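Local coordinates for GRAM domain-containing protein 1A (Mus musculus, PDB 6GQF) that carries cholesterol from the plasma membrane to the endoplasmic reticulum without vesicles, its VASt domain (this chain) holding the sterol, at residues G39-F47 / W187-D198. Sequence-based numbering, arbitrary orientation.
With HC3 (25-hydroxycholesterol), chain E.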
loop_
_atom_site.group_PDB
_atom_site.type_symbol
_atom_site.label_atom_id
_atom_site.label_comp_id
_atom_site.label_asym_id
_atom_site.label_seq_id
_atom_site.Cartn_x
_atom_site.Cartn_y
_atom_site.Cartn_z
ATOM N N GLY A 39 12.246 4.926 -5.038
ATOM C CA GLY A 39 12.144 5.309 -3.640
ATOM C C GLY A 39 12.838 4.299 -2.748
ATOM O O GLY A 39 13.985 4.510 -2.354
ATOM N N ARG A 40 12.142 3.209 -2.430
ATOM C CA ARG A 40 12.725 2.114 -1.657
ATOM C C ARG A 40 12.027 0.796 -1.966
ATOM O O ARG A 40 10.882 0.780 -2.424
ATOM C CB ARG A 40 12.641 2.394 -0.154
ATOM C CG ARG A 40 13.447 3.589 0.311
ATOM C CD ARG A 40 13.405 3.753 1.817
ATOM N NE ARG A 40 14.060 4.993 2.226
ATOM C CZ ARG A 40 14.137 5.425 3.481
ATOM N NH1 ARG A 40 13.601 4.717 4.467
ATOM N NH2 ARG A 40 14.751 6.568 3.752
ATOM N N LEU A 41 12.732 -0.304 -1.710
ATOM C CA LEU A 41 12.173 -1.645 -1.839
ATOM C C LEU A 41 11.742 -2.125 -0.462
ATOM O O LEU A 41 12.578 -2.475 0.365
ATOM C CB LEU A 41 13.196 -2.610 -2.450
ATOM C CG LEU A 41 12.763 -4.072 -2.605
ATOM C CD1 LEU A 41 11.638 -4.208 -3.624
ATOM C CD2 LEU A 41 13.950 -4.936 -2.999
ATOM N N LEU A 42 10.436 -2.140 -0.217
ATOM C CA LEU A 42 9.915 -2.400 1.119
ATOM C C LEU A 42 9.816 -3.894 1.404
ATOM O O LEU A 42 10.207 -4.357 2.476
ATOM C CB LEU A 42 8.539 -1.741 1.294
ATOM C CG LEU A 42 8.472 -0.210 1.407
ATOM C CD1 LEU A 42 9.290 0.298 2.579
ATOM C CD2 LEU A 42 8.918 0.480 0.130
ATOM N N ILE A 43 9.298 -4.644 0.437
ATOM C CA ILE A 43 9.100 -6.078 0.599
ATOM C C ILE A 43 9.673 -6.839 -0.585
ATOM O O ILE A 43 9.580 -6.396 -1.726
ATOM C CB ILE A 43 7.608 -6.425 0.749
ATOM C CG1 ILE A 43 7.036 -5.767 2.007
ATOM C CG2 ILE A 43 7.409 -7.938 0.808
ATOM C CD1 ILE A 43 5.518 -5.848 2.109
ATOM N N ASN A 44 10.269 -7.990 -0.292
ATOM C CA ASN A 44 10.759 -8.901 -1.315
ATOM C C ASN A 44 10.830 -10.307 -0.727
ATOM O O ASN A 44 11.904 -10.800 -0.397
ATOM C CB ASN A 44 12.124 -8.451 -1.838
ATOM C CG ASN A 44 12.589 -9.264 -3.028
ATOM O OD1 ASN A 44 11.784 -9.857 -3.742
ATOM N ND2 ASN A 44 13.897 -9.289 -3.249
ATOM N N SER A 45 9.665 -10.929 -0.583
ATOM C CA SER A 45 9.549 -12.226 0.063
ATOM C C SER A 45 8.979 -13.282 -0.875
ATOM O O SER A 45 8.277 -12.964 -1.832
ATOM C CB SER A 45 8.669 -12.102 1.305
ATOM O OG SER A 45 9.172 -11.099 2.170
ATOM N N VAL A 46 9.292 -14.541 -0.591
ATOM C CA VAL A 46 8.697 -15.659 -1.310
ATOM C C VAL A 46 7.810 -16.436 -0.350
ATOM O O VAL A 46 8.239 -16.819 0.737
ATOM C CB VAL A 46 9.763 -16.589 -1.923
ATOM C CG1 VAL A 46 9.101 -17.775 -2.608
ATOM C CG2 VAL A 46 10.631 -15.826 -2.921
ATOM N N PHE A 47 6.566 -16.648 -0.763
ATOM C CA PHE A 47 5.589 -17.351 0.053
ATOM C C PHE A 47 5.183 -18.655 -0.607
ATOM O O PHE A 47 5.177 -18.766 -1.832
ATOM C CB PHE A 47 4.358 -16.474 0.284
ATOM C CG PHE A 47 4.644 -15.243 1.085
ATOM C CD1 PHE A 47 4.616 -15.282 2.466
ATOM C CD2 PHE A 47 4.950 -14.048 0.457
ATOM C CE1 PHE A 47 4.883 -14.155 3.207
ATOM C CE2 PHE A 47 5.219 -12.917 1.192
ATOM C CZ PHE A 47 5.186 -12.969 2.570
ATOM N N TRP A 187 8.545 7.626 5.591
ATOM C CA TRP A 187 9.233 6.345 5.438
ATOM C C TRP A 187 9.156 5.489 6.698
ATOM O O TRP A 187 9.203 4.264 6.619
ATOM C CB TRP A 187 10.698 6.555 5.052
ATOM C CG TRP A 187 10.892 6.909 3.615
ATOM C CD1 TRP A 187 11.511 8.018 3.120
ATOM C CD2 TRP A 187 10.455 6.153 2.479
ATOM N NE1 TRP A 187 11.490 7.999 1.748
ATOM C CE2 TRP A 187 10.847 6.866 1.330
ATOM C CE3 TRP A 187 9.770 4.943 2.324
ATOM C CZ2 TRP A 187 10.580 6.410 0.043
ATOM C CZ3 TRP A 187 9.504 4.495 1.049
ATOM C CH2 TRP A 187 9.909 5.226 -0.077
ATOM N N SER A 188 9.042 6.123 7.859
ATOM C CA SER A 188 8.913 5.374 9.101
ATOM C C SER A 188 7.542 4.700 9.172
ATOM O O SER A 188 7.427 3.547 9.590
ATOM C CB SER A 188 9.121 6.288 10.304
ATOM O OG SER A 188 8.156 7.319 10.310
ATOM N N GLY A 189 6.506 5.426 8.757
ATOM C CA GLY A 189 5.156 4.888 8.720
ATOM C C GLY A 189 4.921 3.920 7.571
ATOM O O GLY A 189 4.052 3.048 7.655
ATOM N N ILE A 190 5.690 4.075 6.494
ATOM C CA ILE A 190 5.581 3.191 5.337
ATOM C C ILE A 190 6.258 1.853 5.620
ATOM O O ILE A 190 5.711 0.793 5.315
ATOM C CB ILE A 190 6.196 3.840 4.067
ATOM C CG1 ILE A 190 5.267 4.930 3.530
ATOM C CG2 ILE A 190 6.431 2.795 2.958
ATOM C CD1 ILE A 190 5.894 5.829 2.480
ATOM N N GLU A 191 7.451 1.904 6.203
ATOM C CA GLU A 191 8.191 0.688 6.516
ATOM C C GLU A 191 7.505 -0.086 7.623
ATOM O O GLU A 191 7.428 -1.312 7.578
ATOM C CB GLU A 191 9.623 1.019 6.920
ATOM C CG GLU A 191 10.477 1.481 5.764
ATOM C CD GLU A 191 11.809 2.031 6.209
ATOM O OE1 GLU A 191 12.000 2.217 7.432
ATOM O OE2 GLU A 191 12.667 2.276 5.333
ATOM N N ASP A 192 7.004 0.636 8.618
ATOM C CA ASP A 192 6.346 0.005 9.749
ATOM C C ASP A 192 5.097 -0.727 9.284
ATOM O O ASP A 192 4.750 -1.784 9.814
ATOM C CB ASP A 192 5.988 1.038 10.813
ATOM C CG ASP A 192 5.386 0.409 12.054
ATOM O OD1 ASP A 192 5.877 -0.657 12.485
ATOM O OD2 ASP A 192 4.418 0.976 12.599
ATOM N N TYR A 193 4.431 -0.164 8.280
ATOM C CA TYR A 193 3.208 -0.756 7.752
ATOM C C TYR A 193 3.502 -2.034 6.973
ATOM O O TYR A 193 2.931 -3.088 7.257
ATOM C CB TYR A 193 2.463 0.241 6.853
ATOM C CG TYR A 193 1.268 -0.381 6.158
ATOM C CD1 TYR A 193 0.022 -0.422 6.776
ATOM C CD2 TYR A 193 1.389 -0.947 4.897
ATOM C CE1 TYR A 193 -1.067 -1.001 6.153
ATOM C CE2 TYR A 193 0.306 -1.528 4.270
ATOM C CZ TYR A 193 -0.920 -1.552 4.903
ATOM O OH TYR A 193 -2.003 -2.129 4.278
ATOM N N PHE A 194 4.393 -1.936 5.991
ATOM C CA PHE A 194 4.654 -3.048 5.084
ATOM C C PHE A 194 5.456 -4.168 5.742
ATOM O O PHE A 194 5.306 -5.334 5.381
ATOM C CB PHE A 194 5.373 -2.545 3.828
ATOM C CG PHE A 194 4.462 -1.857 2.849
ATOM C CD1 PHE A 194 3.587 -2.589 2.061
ATOM C CD2 PHE A 194 4.469 -0.478 2.729
ATOM C CE1 PHE A 194 2.740 -1.957 1.169
ATOM C CE2 PHE A 194 3.626 0.157 1.835
ATOM C CZ PHE A 194 2.763 -0.584 1.055
ATOM N N HIS A 195 6.297 -3.832 6.711
ATOM C CA HIS A 195 7.050 -4.861 7.414
ATOM C C HIS A 195 6.097 -5.717 8.250
ATOM O O HIS A 195 6.264 -6.932 8.338
ATOM C CB HIS A 195 8.149 -4.235 8.276
ATOM C CG HIS A 195 9.307 -3.712 7.480
ATOM N ND1 HIS A 195 10.184 -2.767 7.967
ATOM C CD2 HIS A 195 9.728 -4.003 6.225
ATOM C CE1 HIS A 195 11.094 -2.498 7.047
ATOM N NE2 HIS A 195 10.841 -3.233 5.982
ATOM N N HIS A 196 5.084 -5.084 8.836
ATOM C CA HIS A 196 4.038 -5.813 9.552
ATOM C C HIS A 196 3.154 -6.591 8.583
ATOM O O HIS A 196 2.630 -7.652 8.923
ATOM C CB HIS A 196 3.182 -4.856 10.381
ATOM C CG HIS A 196 3.820 -4.435 11.668
ATOM N ND1 HIS A 196 3.231 -3.537 12.532
ATOM C CD2 HIS A 196 4.994 -4.792 12.240
ATOM C CE1 HIS A 196 4.015 -3.358 13.579
ATOM N NE2 HIS A 196 5.091 -4.107 13.428
ATOM N N LEU A 197 2.982 -6.059 7.378
ATOM C CA LEU A 197 2.201 -6.740 6.354
ATOM C C LEU A 197 2.914 -8.007 5.900
ATOM O O LEU A 197 2.274 -9.012 5.591
ATOM C CB LEU A 197 1.951 -5.813 5.159
ATOM C CG LEU A 197 1.344 -6.447 3.897
ATOM C CD1 LEU A 197 -0.067 -6.987 4.142
ATOM C CD2 LEU A 197 1.345 -5.447 2.752
ATOM N N ASP A 198 4.242 -7.948 5.857
ATOM C CA ASP A 198 5.057 -9.087 5.446
ATOM C C ASP A 198 5.011 -10.188 6.502
ATOM O O ASP A 198 4.974 -11.374 6.174
ATOM C CB ASP A 198 6.503 -8.642 5.199
ATOM C CG ASP A 198 7.370 -9.748 4.629
ATOM O OD1 ASP A 198 6.875 -10.521 3.782
ATOM O OD2 ASP A 198 8.550 -9.839 5.028
HETATM C C18 HC3 E . 2.666 7.303 6.783
HETATM C C13 HC3 E . 1.484 8.039 6.143
HETATM C C12 HC3 E . 0.330 7.474 6.764
HETATM C C11 HC3 E . 0.074 5.909 6.364
HETATM C C9 HC3 E . 0.060 5.677 4.857
HETATM C C10 HC3 E . -0.198 4.123 4.457
HETATM C C19 HC3 E . 0.642 3.259 5.370
HETATM C C1 HC3 E . -1.660 3.766 4.721
HETATM C C2 HC3 E . -1.989 2.351 4.304
HETATM C C3 HC3 E . -1.647 2.074 2.876
HETATM O O1 HC3 E . -1.866 0.693 2.582
HETATM C C4 HC3 E . -0.192 2.413 2.564
HETATM C C5 HC3 E . 0.153 3.816 3.054
HETATM C C6 HC3 E . 1.372 4.661 2.330
HETATM C C7 HC3 E . 1.454 6.105 2.650
HETATM C C8 HC3 E . 1.340 6.251 4.259
HETATM C C14 HC3 E . 1.488 7.705 4.629
HETATM C C15 HC3 E . 2.707 8.558 4.005
HETATM C C16 HC3 E . 2.829 9.897 5.076
HETATM C C17 HC3 E . 1.807 9.663 6.206
HETATM C C20 HC3 E . 2.205 10.100 7.534
HETATM C C21 HC3 E . 0.914 10.550 8.281
HETATM C C22 HC3 E . 3.301 11.217 7.629
HETATM C C23 HC3 E . 2.843 12.560 8.144
HETATM C C24 HC3 E . 3.989 13.503 7.862
HETATM C C25 HC3 E . 3.869 14.740 8.717
HETATM C C26 HC3 E . 4.957 15.693 8.285
HETATM C C27 HC3 E . 2.511 15.380 8.499
HETATM O O2 HC3 E . 4.047 14.393 10.070
#
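R40 lies extended along one face of the W187 indole. Its CB starts over the outer rim near CH2 and CZ3, CG and CD sit over the six-membered ring (CD 3.8 Å from its centroid), and NE follows above the ring fusion. CZ then covers the five-membered ring (cation-pi, 3.7 Å to the centroid), guanidinium and indole planes only 7° apart. At the tip NH1 turns to E191 OE2 (2.8 Å), a salt bridge whose bent hydrogen bond reaches OE2 from above the carboxylate plane, while NH2 stays over W187 CD1. With W187 cut back to an alanine, the R40 chain would probably lose its aromatic bed and its guanidinium be freer to swing off E191. Next, L42 CD1 touches both E191 CG and I190 CG2, and I43 CD1 reaches F194 CB (3.7 Å). D198, its CG anti to the backbone N (chi1 -174°), brings OD1 to S45 OG (2.9 Å) and the edge of the F47 ring. Edge strand 40-47, beside 159-170, and the 187-198 part of helix 176-202 run almost parallel (5°), the long C-terminal helix packing against the antiparallel sheet as in helix-grip (Bet v 1-like) folds; its G189 and Y193 line the 25-hydroxycholesterol pocket.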